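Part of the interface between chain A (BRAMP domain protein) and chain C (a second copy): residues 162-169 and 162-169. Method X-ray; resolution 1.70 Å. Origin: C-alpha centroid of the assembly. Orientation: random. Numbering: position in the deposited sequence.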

# COMPACT_ATOMS: atom_id res chain seq x y z
N ALA A 162 -0.34 -8.93 -14.94
CA ALA A 162 -1.39 -9.93 -15.11
C ALA A 162 -1.45 -10.83 -13.88
O ALA A 162 -0.42 -11.12 -13.27
CB ALA A 162 -1.15 -10.78 -16.35
N TYR A 163 -2.65 -11.29 -13.52
CA TYR A 163 -2.81 -11.92 -12.22
C TYR A 163 -4.05 -12.81 -12.23
O TYR A 163 -4.93 -12.69 -13.08
CB TYR A 163 -2.90 -10.87 -11.10
CG TYR A 163 -4.08 -9.94 -11.28
CD1 TYR A 163 -3.96 -8.80 -12.05
CD2 TYR A 163 -5.31 -10.23 -10.71
CE1 TYR A 163 -5.03 -7.97 -12.25
CE2 TYR A 163 -6.39 -9.39 -10.90
CZ TYR A 163 -6.24 -8.27 -11.68
OH TYR A 163 -7.29 -7.41 -11.90
N TRP A 164 -4.10 -13.72 -11.24
CA TRP A 164 -5.29 -14.49 -10.93
C TRP A 164 -5.59 -14.34 -9.44
O TRP A 164 -4.68 -14.37 -8.62
CB TRP A 164 -5.11 -15.98 -11.28
CG TRP A 164 -6.38 -16.80 -11.06
CD1 TRP A 164 -7.35 -17.06 -11.98
CD2 TRP A 164 -6.78 -17.45 -9.84
NE1 TRP A 164 -8.34 -17.83 -11.42
CE2 TRP A 164 -8.01 -18.09 -10.11
CE3 TRP A 164 -6.21 -17.56 -8.57
CZ2 TRP A 164 -8.70 -18.83 -9.13
CZ3 TRP A 164 -6.89 -18.30 -7.59
CH2 TRP A 164 -8.12 -18.93 -7.88
N LEU A 165 -6.86 -14.19 -9.12
CA LEU A 165 -7.36 -14.20 -7.76
C LEU A 165 -8.72 -14.89 -7.77
O LEU A 165 -9.49 -14.74 -8.72
CB LEU A 165 -7.56 -12.78 -7.17
CG LEU A 165 -6.38 -11.81 -7.19
CD1 LEU A 165 -6.97 -10.46 -6.80
CD2 LEU A 165 -5.27 -12.26 -6.27
N GLY A 166 -9.02 -15.63 -6.70
CA GLY A 166 -10.38 -16.04 -6.46
C GLY A 166 -11.19 -15.00 -5.69
O GLY A 166 -10.74 -13.87 -5.46
N PRO A 167 -12.42 -15.35 -5.31
CA PRO A 167 -13.23 -14.43 -4.50
C PRO A 167 -12.69 -14.32 -3.07
O PRO A 167 -11.83 -15.08 -2.65
CB PRO A 167 -14.61 -15.09 -4.52
CG PRO A 167 -14.29 -16.55 -4.56
CD PRO A 167 -13.05 -16.68 -5.44
N ALA A 168 -13.24 -13.36 -2.32
CA ALA A 168 -12.97 -13.27 -0.89
C ALA A 168 -13.06 -14.65 -0.26
O ALA A 168 -14.07 -15.35 -0.43
CB ALA A 168 -13.96 -12.31 -0.22
N GLY A 169 -12.00 -15.07 0.42
CA GLY A 169 -11.99 -16.40 0.99
C GLY A 169 -10.57 -16.89 1.22
O GLY A 169 -9.61 -16.14 1.11
N ALA C 162 -14.14 -6.71 7.53
CA ALA C 162 -14.91 -7.69 6.78
C ALA C 162 -15.18 -7.15 5.39
O ALA C 162 -15.35 -5.94 5.20
CB ALA C 162 -16.22 -8.02 7.50
N TYR C 163 -15.25 -8.05 4.41
CA TYR C 163 -15.28 -7.57 3.04
C TYR C 163 -15.83 -8.64 2.12
O TYR C 163 -15.87 -9.83 2.45
CB TYR C 163 -13.87 -7.14 2.58
CG TYR C 163 -12.89 -8.27 2.65
CD1 TYR C 163 -12.21 -8.56 3.83
CD2 TYR C 163 -12.66 -9.07 1.53
CE1 TYR C 163 -11.33 -9.61 3.89
CE2 TYR C 163 -11.78 -10.14 1.59
CZ TYR C 163 -11.12 -10.40 2.78
OH TYR C 163 -10.24 -11.45 2.85
N TRP C 164 -16.25 -8.18 0.94
CA TRP C 164 -16.61 -9.05 -0.17
C TRP C 164 -15.80 -8.62 -1.38
O TRP C 164 -15.58 -7.43 -1.59
CB TRP C 164 -18.11 -8.96 -0.50
CG TRP C 164 -18.53 -9.92 -1.57
CD1 TRP C 164 -18.99 -11.20 -1.40
CD2 TRP C 164 -18.53 -9.68 -2.98
NE1 TRP C 164 -19.28 -11.77 -2.62
CE2 TRP C 164 -19.01 -10.86 -3.61
CE3 TRP C 164 -18.17 -8.58 -3.79
CZ2 TRP C 164 -19.14 -10.97 -4.99
CZ3 TRP C 164 -18.31 -8.70 -5.16
CH2 TRP C 164 -18.79 -9.87 -5.75
N LEU C 165 -15.37 -9.62 -2.15
CA LEU C 165 -14.68 -9.46 -3.42
C LEU C 165 -15.07 -10.64 -4.31
O LEU C 165 -15.14 -11.77 -3.82
CB LEU C 165 -13.15 -9.48 -3.28
CG LEU C 165 -12.42 -8.49 -2.37
CD1 LEU C 165 -10.96 -8.96 -2.32
CD2 LEU C 165 -12.57 -7.05 -2.87
N GLY C 166 -15.27 -10.38 -5.61
CA GLY C 166 -15.35 -11.43 -6.59
C GLY C 166 -13.96 -11.89 -7.03
O GLY C 166 -12.94 -11.42 -6.51
N PRO C 167 -13.88 -12.79 -8.02
CA PRO C 167 -12.57 -13.21 -8.54
C PRO C 167 -11.95 -12.12 -9.41
O PRO C 167 -12.58 -11.11 -9.70
CB PRO C 167 -12.90 -14.45 -9.37
CG PRO C 167 -14.28 -14.12 -9.92
CD PRO C 167 -15.00 -13.38 -8.79
N ALA C 168 -10.70 -12.35 -9.82
CA ALA C 168 -10.04 -11.40 -10.74
C ALA C 168 -10.95 -11.12 -11.93
O ALA C 168 -11.44 -12.05 -12.57
CB ALA C 168 -8.71 -11.97 -11.22
N GLY C 169 -11.22 -9.85 -12.19
CA GLY C 169 -12.19 -9.52 -13.21
C GLY C 169 -12.75 -8.12 -13.05
O GLY C 169 -12.24 -7.30 -12.29

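The carbonyl oxygens of G166(A) and G166(C) lie close together near the centre of this contact, their C=O bonds not aimed at each other, with G166(A) O 3.5 Å from G166(C) O. Both atoms are acceptors, so no hydrogen bond can join them; the approach is tolerated within a backbone pairing that is held by hydrogen bonds further out along each stretch.

The two copies of the BRAMP domain protein present the same segment to each other in a nearly twofold arrangement. Their end-to-end directions differ by 151°, so the chains run roughly antiparallel, and the register pairs L165 of one copy with A168 of the other and G166 with P167. The CA atoms of G166(A) and P167(C) lie 4.1 Å apart, and those of P167(A) and G166(C) 4.2 Å, a spacing close enough for main chain to pack directly on main chain.

Two reciprocal hydrogen bonds fix this register. A168(C) N donates to L165(A) O at 2.9 Å with an N-H...O angle of 171°, and A168(A) N donates to L165(C) O, also at 2.9 Å, with an angle of 166°. Both are of ordinary length and nearly linear. Between them sit the prolines, whose ring nitrogens carry no hydrogen to donate. They contribute close van der Waals packing instead: P167(A) CA lies 3.3 Å from L165(C) O, and P167(C) CA lies 3.4 Å from L165(A) O.

A168 carries the largest buried area on each side, and its CA-to-CB bond points toward the partner stretch. The methyl group meets the tyrosine ring of the other copy, with A168(C) CB 3.5 Å from Y163(A) CE2 and A168(A) CB 3.6 Å from Y163(C) CE2. Each methyl approaches its ring obliquely. The CA-to-CB bond of Y163 points sideways, but with chi1 in the p rotamer the end of the side chain comes nearer to the partner, while the hydroxyl is satisfied elsewhere in the structure. L165 adds a looser apolar contact to the same methyl, with L165(A) CB 4.3 Å from A168(C) CB and L165(C) CB 4.2 Å from A168(A) CB. The tryptophans, by contrast, direct their CA-to-CB bonds away and contribute little buried area.

The glycines suit the local backbone. At G166, a CB would clash with CD of the following proline in the same chain. At G169, phi values near 160° would jam a CB against the preceding carbonyl oxygen, a conformation that calls for glycine irrespective of the partner.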